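Local coordinates for hypothetical conserved protein (PDB 2QYH) that is of unknown function but may be a magnesium-binding phosphatase of the haloacid dehalogenase-like hydrolase superfamily, at residues K79-L90 with Y138-L148; M109-I119 with A129-Y137. All blocks are in the same frame, centred on the assembly; numbering follows the deposited sequence.

Contact 1 (K79-L90 with Y138-L148); sequences KQPLRREKVRAL and YENKDIYQALL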
loop_
_atom_site.group_PDB
_atom_site.type_symbol
_atom_site.label_atom_id
_atom_site.label_comp_id
_atom_site.label_asym_id
_atom_site.label_seq_id
_atom_site.Cartn_x
_atom_site.Cartn_y
_atom_site.Cartn_z
ATOM N N LYS D 79 -19.430 5.843 11.243
ATOM C CA LYS D 79 -18.471 5.083 12.023
ATOM C C LYS D 79 -19.076 4.551 13.307
ATOM O O LYS D 79 -19.708 5.278 14.067
ATOM C CB LYS D 79 -17.212 5.905 12.310
ATOM C CG LYS D 79 -17.433 7.292 12.848
ATOM C CD LYS D 79 -16.099 7.997 13.030
ATOM C CE LYS D 79 -16.284 9.453 13.441
ATOM N NZ LYS D 79 -17.056 9.560 14.710
ATOM N N GLN D 80 -18.884 3.257 13.523
ATOM C CA GLN D 80 -19.404 2.570 14.689
ATOM C C GLN D 80 -18.268 1.875 15.450
ATOM O O GLN D 80 -17.881 0.754 15.122
ATOM C CB GLN D 80 -20.435 1.535 14.243
ATOM C CG GLN D 80 -21.196 0.861 15.363
ATOM C CD GLN D 80 -21.859 -0.433 14.905
ATOM O OE1 GLN D 80 -22.440 -0.501 13.815
ATOM N NE2 GLN D 80 -21.777 -1.465 15.741
ATOM N N PRO D 81 -17.706 2.546 16.464
ATOM C CA PRO D 81 -16.622 1.955 17.250
ATOM C C PRO D 81 -17.170 0.794 18.064
ATOM O O PRO D 81 -18.381 0.693 18.281
ATOM C CB PRO D 81 -16.188 3.093 18.173
ATOM C CG PRO D 81 -16.597 4.324 17.445
ATOM C CD PRO D 81 -17.927 3.951 16.847
ATOM N N LEU D 82 -16.277 -0.085 18.502
ATOM C CA LEU D 82 -16.658 -1.208 19.346
ATOM C C LEU D 82 -16.921 -0.587 20.720
ATOM O O LEU D 82 -16.273 0.399 21.082
ATOM C CB LEU D 82 -15.497 -2.197 19.439
ATOM C CG LEU D 82 -15.579 -3.539 18.709
ATOM C CD1 LEU D 82 -16.393 -3.432 17.421
ATOM C CD2 LEU D 82 -14.154 -4.015 18.433
ATOM N N ARG D 83 -17.875 -1.135 21.472
ATOM C CA ARG D 83 -18.181 -0.615 22.813
ATOM C C ARG D 83 -16.964 -0.792 23.717
ATOM O O ARG D 83 -16.604 -1.922 24.060
ATOM C CB ARG D 83 -19.376 -1.357 23.412
ATOM C CG ARG D 83 -20.686 -1.072 22.704
ATOM C CD ARG D 83 -21.804 -1.957 23.218
ATOM N NE ARG D 83 -21.936 -1.890 24.670
ATOM C CZ ARG D 83 -22.775 -2.644 25.375
ATOM N NH1 ARG D 83 -23.559 -3.519 24.759
ATOM N NH2 ARG D 83 -22.824 -2.528 26.696
ATOM N N ARG D 84 -16.338 0.321 24.099
ATOM C CA ARG D 84 -15.142 0.278 24.940
ATOM C C ARG D 84 -15.325 -0.606 26.171
ATOM O O ARG D 84 -14.440 -1.386 26.532
ATOM C CB ARG D 84 -14.742 1.688 25.367
ATOM C CG ARG D 84 -13.375 1.742 26.019
ATOM C CD ARG D 84 -12.976 3.159 26.357
ATOM N NE ARG D 84 -13.996 3.810 27.170
ATOM C CZ ARG D 84 -13.837 4.983 27.775
ATOM N NH1 ARG D 84 -12.690 5.643 27.661
ATOM N NH2 ARG D 84 -14.827 5.496 28.496
ATOM N N GLU D 85 -16.482 -0.474 26.811
ATOM C CA GLU D 85 -16.816 -1.260 27.992
ATOM C C GLU D 85 -16.578 -2.746 27.718
ATOM O O GLU D 85 -15.842 -3.422 28.441
ATOM C CB GLU D 85 -18.286 -1.034 28.345
ATOM C CG GLU D 85 -18.811 -1.867 29.497
ATOM C CD GLU D 85 -20.308 -2.088 29.402
ATOM O OE1 GLU D 85 -21.040 -1.104 29.163
ATOM O OE2 GLU D 85 -20.751 -3.246 29.567
ATOM N N LYS D 86 -17.211 -3.244 26.661
ATOM C CA LYS D 86 -17.092 -4.643 26.286
ATOM C C LYS D 86 -15.703 -5.014 25.781
ATOM O O LYS D 86 -15.261 -6.151 25.961
ATOM C CB LYS D 86 -18.154 -4.991 25.245
ATOM C CG LYS D 86 -19.577 -4.936 25.797
ATOM C CD LYS D 86 -19.755 -5.920 26.945
ATOM C CE LYS D 86 -21.115 -5.781 27.619
ATOM N NZ LYS D 86 -21.252 -6.703 28.787
ATOM N N VAL D 87 -15.015 -4.067 25.151
ATOM C CA VAL D 87 -13.666 -4.332 24.664
ATOM C C VAL D 87 -12.768 -4.614 25.871
ATOM O O VAL D 87 -11.953 -5.538 25.847
ATOM C CB VAL D 87 -13.090 -3.129 23.860
ATOM C CG1 VAL D 87 -11.627 -3.364 23.539
ATOM C CG2 VAL D 87 -13.870 -2.949 22.561
ATOM N N ARG D 88 -12.933 -3.824 26.931
ATOM C CA ARG D 88 -12.143 -4.000 28.147
ATOM C C ARG D 88 -12.377 -5.369 28.790
ATOM O O ARG D 88 -11.422 -6.045 29.171
ATOM C CB ARG D 88 -12.469 -2.904 29.159
ATOM C CG ARG D 88 -11.583 -2.946 30.385
ATOM C CD ARG D 88 -11.946 -1.870 31.394
ATOM N NE ARG D 88 -11.977 -0.539 30.795
ATOM C CZ ARG D 88 -13.095 0.112 30.485
ATOM N NH1 ARG D 88 -14.278 -0.450 30.721
ATOM N NH2 ARG D 88 -13.036 1.323 29.938
ATOM N N ALA D 89 -13.640 -5.774 28.909
ATOM C CA ALA D 89 -13.981 -7.071 29.500
ATOM C C ALA D 89 -13.374 -8.224 28.704
ATOM O O ALA D 89 -12.757 -9.128 29.273
ATOM C CB ALA D 89 -15.506 -7.240 29.574
ATOM N N LEU D 90 -13.559 -8.188 27.386
ATOM C CA LEU D 90 -13.036 -9.222 26.501
ATOM C C LEU D 90 -11.520 -9.344 26.651
ATOM O O LEU D 90 -10.978 -10.447 26.663
ATOM C CB LEU D 90 -13.377 -8.893 25.045
ATOM C CG LEU D 90 -13.630 -10.067 24.093
ATOM C CD1 LEU D 90 -13.778 -9.541 22.678
ATOM C CD2 LEU D 90 -12.495 -11.068 24.160
ATOM N N TYR D 138 -7.129 0.668 23.312
ATOM C CA TYR D 138 -8.573 0.836 23.176
ATOM C C TYR D 138 -9.178 1.796 24.197
ATOM O O TYR D 138 -10.267 2.335 23.988
ATOM C CB TYR D 138 -9.274 -0.519 23.306
ATOM C CG TYR D 138 -9.156 -1.133 24.682
ATOM C CD1 TYR D 138 -8.005 -1.822 25.066
ATOM C CD2 TYR D 138 -10.187 -1.003 25.613
ATOM C CE1 TYR D 138 -7.881 -2.365 26.347
ATOM C CE2 TYR D 138 -10.074 -1.540 26.898
ATOM C CZ TYR D 138 -8.919 -2.222 27.257
ATOM O OH TYR D 138 -8.804 -2.757 28.521
ATOM N N GLU D 139 -8.474 2.005 25.302
ATOM C CA GLU D 139 -8.957 2.880 26.363
ATOM C C GLU D 139 -9.044 4.362 25.989
ATOM O O GLU D 139 -9.876 5.093 26.522
ATOM C CB GLU D 139 -8.076 2.709 27.607
ATOM C CG GLU D 139 -8.120 1.303 28.206
ATOM C CD GLU D 139 -9.333 1.070 29.097
ATOM O OE1 GLU D 139 -10.411 1.631 28.803
ATOM O OE2 GLU D 139 -9.208 0.316 30.088
ATOM N N ASN D 140 -8.202 4.804 25.065
ATOM C CA ASN D 140 -8.195 6.209 24.669
ATOM C C ASN D 140 -8.387 6.444 23.169
ATOM O O ASN D 140 -8.339 7.579 22.694
ATOM C CB ASN D 140 -6.889 6.842 25.138
ATOM C CG ASN D 140 -5.754 5.837 25.200
ATOM O OD1 ASN D 140 -5.398 5.222 24.193
ATOM N ND2 ASN D 140 -5.187 5.655 26.389
ATOM N N LYS D 141 -8.608 5.366 22.428
ATOM C CA LYS D 141 -8.809 5.456 20.986
ATOM C C LYS D 141 -10.051 4.680 20.583
ATOM O O LYS D 141 -10.427 3.717 21.248
ATOM C CB LYS D 141 -7.604 4.867 20.240
ATOM C CG LYS D 141 -6.368 5.740 20.205
ATOM C CD LYS D 141 -6.650 7.040 19.472
ATOM C CE LYS D 141 -5.377 7.840 19.241
ATOM N NZ LYS D 141 -4.389 7.076 18.419
ATOM N N ASP D 142 -10.694 5.107 19.502
ATOM C CA ASP D 142 -11.862 4.395 19.003
ATOM C C ASP D 142 -11.349 3.167 18.257
ATOM O O ASP D 142 -10.471 3.272 17.402
ATOM C CB ASP D 142 -12.680 5.256 18.034
ATOM C CG ASP D 142 -13.645 6.183 18.740
ATOM O OD1 ASP D 142 -13.993 5.911 19.911
ATOM O OD2 ASP D 142 -14.071 7.177 18.113
ATOM N N ILE D 143 -11.888 2.003 18.591
ATOM C CA ILE D 143 -11.493 0.769 17.939
ATOM C C ILE D 143 -12.683 0.333 17.106
ATOM O O ILE D 143 -13.813 0.340 17.590
ATOM C CB ILE D 143 -11.153 -0.306 18.981
ATOM C CG1 ILE D 143 -10.007 0.191 19.861
ATOM C CG2 ILE D 143 -10.794 -1.607 18.303
ATOM C CD1 ILE D 143 -8.795 0.647 19.089
ATOM N N TYR D 144 -12.446 -0.035 15.853
ATOM C CA TYR D 144 -13.547 -0.443 14.989
ATOM C C TYR D 144 -13.629 -1.943 14.803
ATOM O O TYR D 144 -14.651 -2.472 14.356
ATOM C CB TYR D 144 -13.431 0.238 13.628
ATOM C CG TYR D 144 -13.511 1.739 13.720
ATOM C CD1 TYR D 144 -12.362 2.528 13.639
ATOM C CD2 TYR D 144 -14.733 2.372 13.939
ATOM C CE1 TYR D 144 -12.431 3.913 13.776
ATOM C CE2 TYR D 144 -14.813 3.755 14.081
ATOM C CZ TYR D 144 -13.661 4.519 13.999
ATOM O OH TYR D 144 -13.747 5.884 14.146
ATOM N N GLN D 145 -12.559 -2.630 15.169
ATOM C CA GLN D 145 -12.512 -4.070 15.022
ATOM C C GLN D 145 -11.300 -4.550 15.796
ATOM O O GLN D 145 -10.346 -3.794 16.001
ATOM C CB GLN D 145 -12.386 -4.418 13.537
ATOM C CG GLN D 145 -12.499 -5.881 13.200
ATOM C CD GLN D 145 -12.634 -6.107 11.704
ATOM O OE1 GLN D 145 -13.583 -5.622 11.077
ATOM N NE2 GLN D 145 -11.686 -6.844 11.122
ATOM N N ALA D 146 -11.339 -5.796 16.248
ATOM C CA ALA D 146 -10.223 -6.335 17.004
ATOM C C ALA D 146 -9.950 -7.754 16.562
ATOM O O ALA D 146 -10.723 -8.341 15.799
ATOM C CB ALA D 146 -10.526 -6.289 18.502
ATOM N N LEU D 147 -8.837 -8.293 17.044
ATOM C CA LEU D 147 -8.436 -9.648 16.717
ATOM C C LEU D 147 -8.186 -10.417 18.001
ATOM O O LEU D 147 -7.477 -9.942 18.891
ATOM C CB LEU D 147 -7.164 -9.629 15.874
ATOM C CG LEU D 147 -7.275 -9.087 14.448
ATOM C CD1 LEU D 147 -5.887 -8.833 13.897
ATOM C CD2 LEU D 147 -8.030 -10.082 13.570
ATOM N N LEU D 148 -8.792 -11.596 18.099
ATOM C CA LEU D 148 -8.617 -12.452 19.264
ATOM C C LEU D 148 -7.773 -13.621 18.810
ATOM O O LEU D 148 -8.084 -14.261 17.802
ATOM C CB LEU D 148 -9.963 -12.969 19.771
ATOM C CG LEU D 148 -9.896 -13.959 20.940
ATOM C CD1 LEU D 148 -9.314 -13.273 22.166
ATOM C CD2 LEU D 148 -11.283 -14.477 21.241
HETATM O O HOH W 1 -13.883 1.745 20.812
#
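Tyr138 and Glu139 receive the first turns of helix 84-96 in a domain consistent with the cap of Cof-type HAD proteins, an antiparallel sheet backed by helices. On the buried side, Tyr138 and Val87 run past each other in opposite directions, with Val87 CG1 3.5 Å from Tyr138 CD2, and the far end of the ring, CE2, comes against the CA and CB of Arg88. Leu82 turns into the same interior: its CD2 reaches the CA of Gln145, at 3.8 Å, and lies near the methyl groups of Ile143 and Ala146. The backbone fixes the pairing here, Leu82 N donating to Ile143 O almost straight (2.7 Å, 170° at the hydrogen). A water closes the other half of this link by giving a hydrogen to Leu82 O and taking one from Ile143 N.

Toward solvent the contact turns polar. Bent at chi3 (-53°), Arg88 presents NE and NH2 side-on to the Glu139 carboxylate, one nitrogen to each oxygen: NE to OE2 at 3.0 Å and NH2 to OE1 at 2.9 Å. The two planes are 34° apart, so the grip is two-pronged but not coplanar. A methionine at Arg88 would probably leave the Glu139 carboxylate without this double partner and free to turn. Arg84 crosses Glu139 at about a right angle and passes its carboxylate by, NH1 bonding instead to the backbone O of Glu139 at 3.1 Å.

Beyond, Tyr144 and Gln145 form a classic beta bulge opposite Met104. The Tyr144 ring meets Tyr69 of the larger sheet and lies beside Pro81, whose CG is 3.9 Å from Tyr144 CE2, while the aliphatic CD of Lys79 approaches Tyr144 OH to 3.4 Å.

Contact 2 (M109-I119 with A129-Y137); sequences MRASIGDHPHI and AHPPVDPLY. With GOL (glycerol), chain S.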
loop_
_atom_site.group_PDB
_atom_site.type_symbol
_atom_site.label_atom_id
_atom_site.label_comp_id
_atom_site.label_asym_id
_atom_site.label_seq_id
_atom_site.Cartn_x
_atom_site.Cartn_y
_atom_site.Cartn_z
HETATM N N MSE D 109 -2.681 -0.270 14.215
HETATM C CA MSE D 109 -3.010 -1.517 14.861
HETATM C C MSE D 109 -2.099 -1.722 16.085
HETATM O O MSE D 109 -0.918 -1.368 16.051
HETATM C CB MSE D 109 -2.779 -2.595 13.822
HETATM C CG MSE D 109 -3.413 -3.906 14.058
HETATM SE SE MSE D 109 -2.944 -4.966 12.536
HETATM C CE MSE D 109 -4.705 -5.505 12.012
ATOM N N ARG D 110 -2.652 -2.293 17.155
ATOM C CA ARG D 110 -1.886 -2.545 18.377
ATOM C C ARG D 110 -2.197 -3.900 19.011
ATOM O O ARG D 110 -3.344 -4.350 19.027
ATOM C CB ARG D 110 -2.139 -1.434 19.402
ATOM C CG ARG D 110 -1.566 -0.087 19.013
ATOM C CD ARG D 110 -0.049 -0.146 18.942
ATOM N NE ARG D 110 0.551 1.135 18.569
ATOM C CZ ARG D 110 0.913 1.469 17.333
ATOM N NH1 ARG D 110 0.738 0.615 16.328
ATOM N NH2 ARG D 110 1.463 2.656 17.102
ATOM N N ALA D 111 -1.156 -4.542 19.537
ATOM C CA ALA D 111 -1.288 -5.844 20.182
ATOM C C ALA D 111 -1.258 -5.709 21.705
ATOM O O ALA D 111 -0.535 -4.867 22.248
ATOM C CB ALA D 111 -0.171 -6.761 19.724
ATOM N N SER D 112 -2.047 -6.539 22.384
ATOM C CA SER D 112 -2.120 -6.517 23.846
ATOM C C SER D 112 -0.916 -7.196 24.504
ATOM O O SER D 112 -0.557 -6.868 25.630
ATOM C CB SER D 112 -3.419 -7.182 24.320
ATOM O OG SER D 112 -3.515 -8.529 23.881
ATOM N N ILE D 113 -0.297 -8.135 23.792
ATOM C CA ILE D 113 0.869 -8.866 24.289
ATOM C C ILE D 113 2.002 -8.806 23.257
ATOM O O ILE D 113 1.757 -8.947 22.057
ATOM C CB ILE D 113 0.527 -10.356 24.543
ATOM C CG1 ILE D 113 -0.635 -10.466 25.532
ATOM C CG2 ILE D 113 1.746 -11.090 25.074
ATOM C CD1 ILE D 113 -1.096 -11.890 25.798
ATOM N N GLY D 114 3.232 -8.609 23.729
ATOM C CA GLY D 114 4.379 -8.542 22.838
ATOM C C GLY D 114 5.035 -9.877 22.498
ATOM O O GLY D 114 4.982 -10.823 23.283
ATOM N N ASP D 115 5.650 -9.945 21.320
ATOM C CA ASP D 115 6.350 -11.128 20.833
ATOM C C ASP D 115 5.540 -12.411 21.033
ATOM O O ASP D 115 6.079 -13.444 21.414
ATOM C CB ASP D 115 7.732 -11.289 21.476
ATOM C CG ASP D 115 8.536 -12.440 20.871
ATOM O OD1 ASP D 115 8.454 -12.642 19.645
ATOM O OD2 ASP D 115 9.268 -13.122 21.616
ATOM N N HIS D 116 4.241 -12.358 20.757
ATOM C CA HIS D 116 3.415 -13.544 20.896
ATOM C C HIS D 116 3.419 -14.332 19.591
ATOM O O HIS D 116 3.150 -13.773 18.532
ATOM C CB HIS D 116 1.994 -13.139 21.265
ATOM C CG HIS D 116 1.096 -14.301 21.512
ATOM N ND1 HIS D 116 0.585 -15.073 20.489
ATOM C CD2 HIS D 116 0.648 -14.843 22.667
ATOM C CE1 HIS D 116 -0.138 -16.051 21.011
ATOM N NE2 HIS D 116 -0.113 -15.934 22.327
ATOM N N PRO D 117 3.718 -15.647 19.657
ATOM C CA PRO D 117 3.762 -16.521 18.484
ATOM C C PRO D 117 2.499 -16.659 17.651
ATOM O O PRO D 117 2.604 -16.969 16.465
ATOM C CB PRO D 117 4.229 -17.856 19.079
ATOM C CG PRO D 117 3.548 -17.836 20.399
ATOM C CD PRO D 117 3.954 -16.438 20.878
ATOM N N HIS D 118 1.311 -16.471 18.211
ATOM C CA HIS D 118 0.107 -16.594 17.346
ATOM C C HIS D 118 -0.092 -15.330 16.522
ATOM O O HIS D 118 -0.643 -15.363 15.415
ATOM C CB HIS D 118 -1.185 -16.860 18.125
ATOM C CG HIS D 118 -1.306 -18.259 18.642
ATOM N ND1 HIS D 118 -0.587 -19.320 18.128
ATOM C CD2 HIS D 118 -2.082 -18.774 19.624
ATOM C CE1 HIS D 118 -0.914 -20.425 18.772
ATOM N NE2 HIS D 118 -1.818 -20.122 19.683
ATOM N N ILE D 119 0.333 -14.211 17.090
ATOM C CA ILE D 119 0.231 -12.946 16.405
ATOM C C ILE D 119 1.188 -12.990 15.220
ATOM O O ILE D 119 0.776 -12.725 14.095
ATOM C CB ILE D 119 0.578 -11.777 17.344
ATOM C CG1 ILE D 119 -0.453 -11.708 18.478
ATOM C CG2 ILE D 119 0.614 -10.469 16.561
ATOM C CD1 ILE D 119 -0.399 -10.436 19.304
ATOM N N ALA D 129 3.871 -7.295 9.979
ATOM C CA ALA D 129 4.792 -7.565 11.055
ATOM C C ALA D 129 3.991 -7.516 12.355
ATOM O O ALA D 129 2.852 -7.036 12.369
ATOM C CB ALA D 129 5.890 -6.497 11.050
ATOM N N HIS D 130 4.561 -8.046 13.427
ATOM C CA HIS D 130 3.875 -8.042 14.709
ATOM C C HIS D 130 3.548 -6.587 15.079
ATOM O O HIS D 130 4.420 -5.709 15.072
ATOM C CB HIS D 130 4.750 -8.737 15.766
ATOM C CG HIS D 130 4.023 -9.093 17.027
ATOM N ND1 HIS D 130 3.517 -8.138 17.884
ATOM C CD2 HIS D 130 3.758 -10.291 17.600
ATOM C CE1 HIS D 130 2.974 -8.735 18.931
ATOM N NE2 HIS D 130 3.108 -10.042 18.781
ATOM N N PRO D 131 2.266 -6.303 15.365
ATOM C CA PRO D 131 1.928 -4.927 15.715
ATOM C C PRO D 131 2.667 -4.420 16.950
ATOM O O PRO D 131 3.079 -5.206 17.812
ATOM C CB PRO D 131 0.412 -4.995 15.914
ATOM C CG PRO D 131 0.004 -6.012 14.886
ATOM C CD PRO D 131 1.034 -7.096 15.207
ATOM N N PRO D 132 2.872 -3.097 17.038
ATOM C CA PRO D 132 3.568 -2.571 18.214
ATOM C C PRO D 132 2.712 -2.942 19.420
ATOM O O PRO D 132 1.506 -3.141 19.277
ATOM C CB PRO D 132 3.589 -1.066 17.962
ATOM C CG PRO D 132 3.608 -0.973 16.458
ATOM C CD PRO D 132 2.603 -2.026 16.057
ATOM N N VAL D 133 3.318 -3.028 20.601
ATOM C CA VAL D 133 2.572 -3.407 21.797
ATOM C C VAL D 133 1.977 -2.235 22.577
ATOM O O VAL D 133 2.639 -1.221 22.798
ATOM C CB VAL D 133 3.454 -4.234 22.761
ATOM C CG1 VAL D 133 2.607 -4.802 23.897
ATOM C CG2 VAL D 133 4.138 -5.349 21.999
ATOM N N ASP D 134 0.719 -2.386 22.982
ATOM C CA ASP D 134 0.011 -1.368 23.763
ATOM C C ASP D 134 -1.297 -1.942 24.309
ATOM O O ASP D 134 -2.361 -1.760 23.720
ATOM C CB ASP D 134 -0.301 -0.139 22.918
ATOM C CG ASP D 134 -0.982 0.947 23.721
ATOM O OD1 ASP D 134 -1.402 0.670 24.867
ATOM O OD2 ASP D 134 -1.102 2.077 23.210
ATOM N N PRO D 135 -1.229 -2.628 25.459
ATOM C CA PRO D 135 -2.373 -3.255 26.125
ATOM C C PRO D 135 -3.578 -2.366 26.426
ATOM O O PRO D 135 -4.673 -2.871 26.680
ATOM C CB PRO D 135 -1.752 -3.824 27.397
ATOM C CG PRO D 135 -0.355 -4.133 26.979
ATOM C CD PRO D 135 0.005 -2.885 26.219
ATOM N N LEU D 136 -3.393 -1.053 26.396
ATOM C CA LEU D 136 -4.497 -0.155 26.705
ATOM C C LEU D 136 -4.849 0.817 25.591
ATOM O O LEU D 136 -5.425 1.872 25.852
ATOM C CB LEU D 136 -4.178 0.634 27.977
ATOM C CG LEU D 136 -3.890 -0.200 29.233
ATOM C CD1 LEU D 136 -3.510 0.722 30.376
ATOM C CD2 LEU D 136 -5.113 -1.037 29.591
ATOM N N TYR D 137 -4.525 0.457 24.352
ATOM C CA TYR D 137 -4.794 1.322 23.207
ATOM C C TYR D 137 -6.277 1.647 23.031
ATOM O O TYR D 137 -6.638 2.765 22.663
ATOM C CB TYR D 137 -4.243 0.680 21.932
ATOM C CG TYR D 137 -4.285 1.589 20.727
ATOM C CD1 TYR D 137 -5.290 1.467 19.769
ATOM C CD2 TYR D 137 -3.336 2.590 20.558
ATOM C CE1 TYR D 137 -5.345 2.322 18.670
ATOM C CE2 TYR D 137 -3.379 3.451 19.467
ATOM C CZ TYR D 137 -4.388 3.316 18.525
ATOM O OH TYR D 137 -4.439 4.176 17.447
HETATM C C1 GOL S . 2.335 -3.619 11.608
HETATM O O1 GOL S . 1.801 -4.618 12.479
HETATM C C2 GOL S . 2.019 -2.222 12.147
HETATM O O2 GOL S . 2.626 -1.243 11.296
HETATM C C3 GOL S . 0.513 -1.973 12.202
HETATM O O3 GOL S . 0.286 -0.677 12.763
#
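His130 reaches Ile119 because its chi1 of -166° swings the imidazole away from its own backbone N, while Ile119 holds CG2 in the corresponding position. That methyl sits over one ring face, 3.4 Å from the His130 centroid, a CH-pi contact between side chains crossing at about a right angle. Both ring nitrogens are engaged: ND1 donates to Pro131 O, in the ring plane, and NE2 accepts from His116 N at 3.2 Å, a donor lying 35° out of that plane. Together the two bonds are likely to limit the ring's rotation.

With CG opposite its carbonyl carbon (chi1 -69°), Arg110 lays that atom over the face of the Tyr137 ring, 3.8 Å from the centroid; the bend at chi2 then sends the guanidinium back across Pro132. CB and CG of that proline cover one guanidinium face, and NH1 bonds to Met109 O. Between these two clusters the backbones run in the same direction and form a single bridge, with Ala111 N bonding to Pro132 O at 3.0 Å and Asp134 N to Ala111 O at 2.9 Å. Asp134 OD1 then takes Leu136 N in an Asx turn.

A glycerol, probably from the crystallisation liquor, donates from O1 to Ala129 O and also bonds to Lys55 O of the second subunit. Strand 109-111 is the outermost strand of its antiparallel sheet within the chain, with strand 101-104 on one side; run 129-137 returns from helix 117-124 along the other and leads into helix 137-140.

In the fold
Contact 2 is nested along the chain inside the loop closed by contact 1: the order is 79-90, 109-119, 129-137 and 138-148. Their centres lie 15 Å apart on the same side of the chain's centre, and both reach the five-stranded antiparallel sheet, contact 1 through strand 145-148 and contact 2 through strand 109-111, with strand 101-104 between. They touch directly, Ile143 CD1 meeting Tyr137 CD1 at 3.7 Å, and helix 137-140 passes from one to the other. Contact 1 begins at the end of strand 75-79, an edge strand of the larger mixed sheet, and so lies where the two sheets are joined along the chain, whereas contact 2 lies at the outer edge, where 129-137 adds a single bridge to strand 109-111, and adjoins the second subunit.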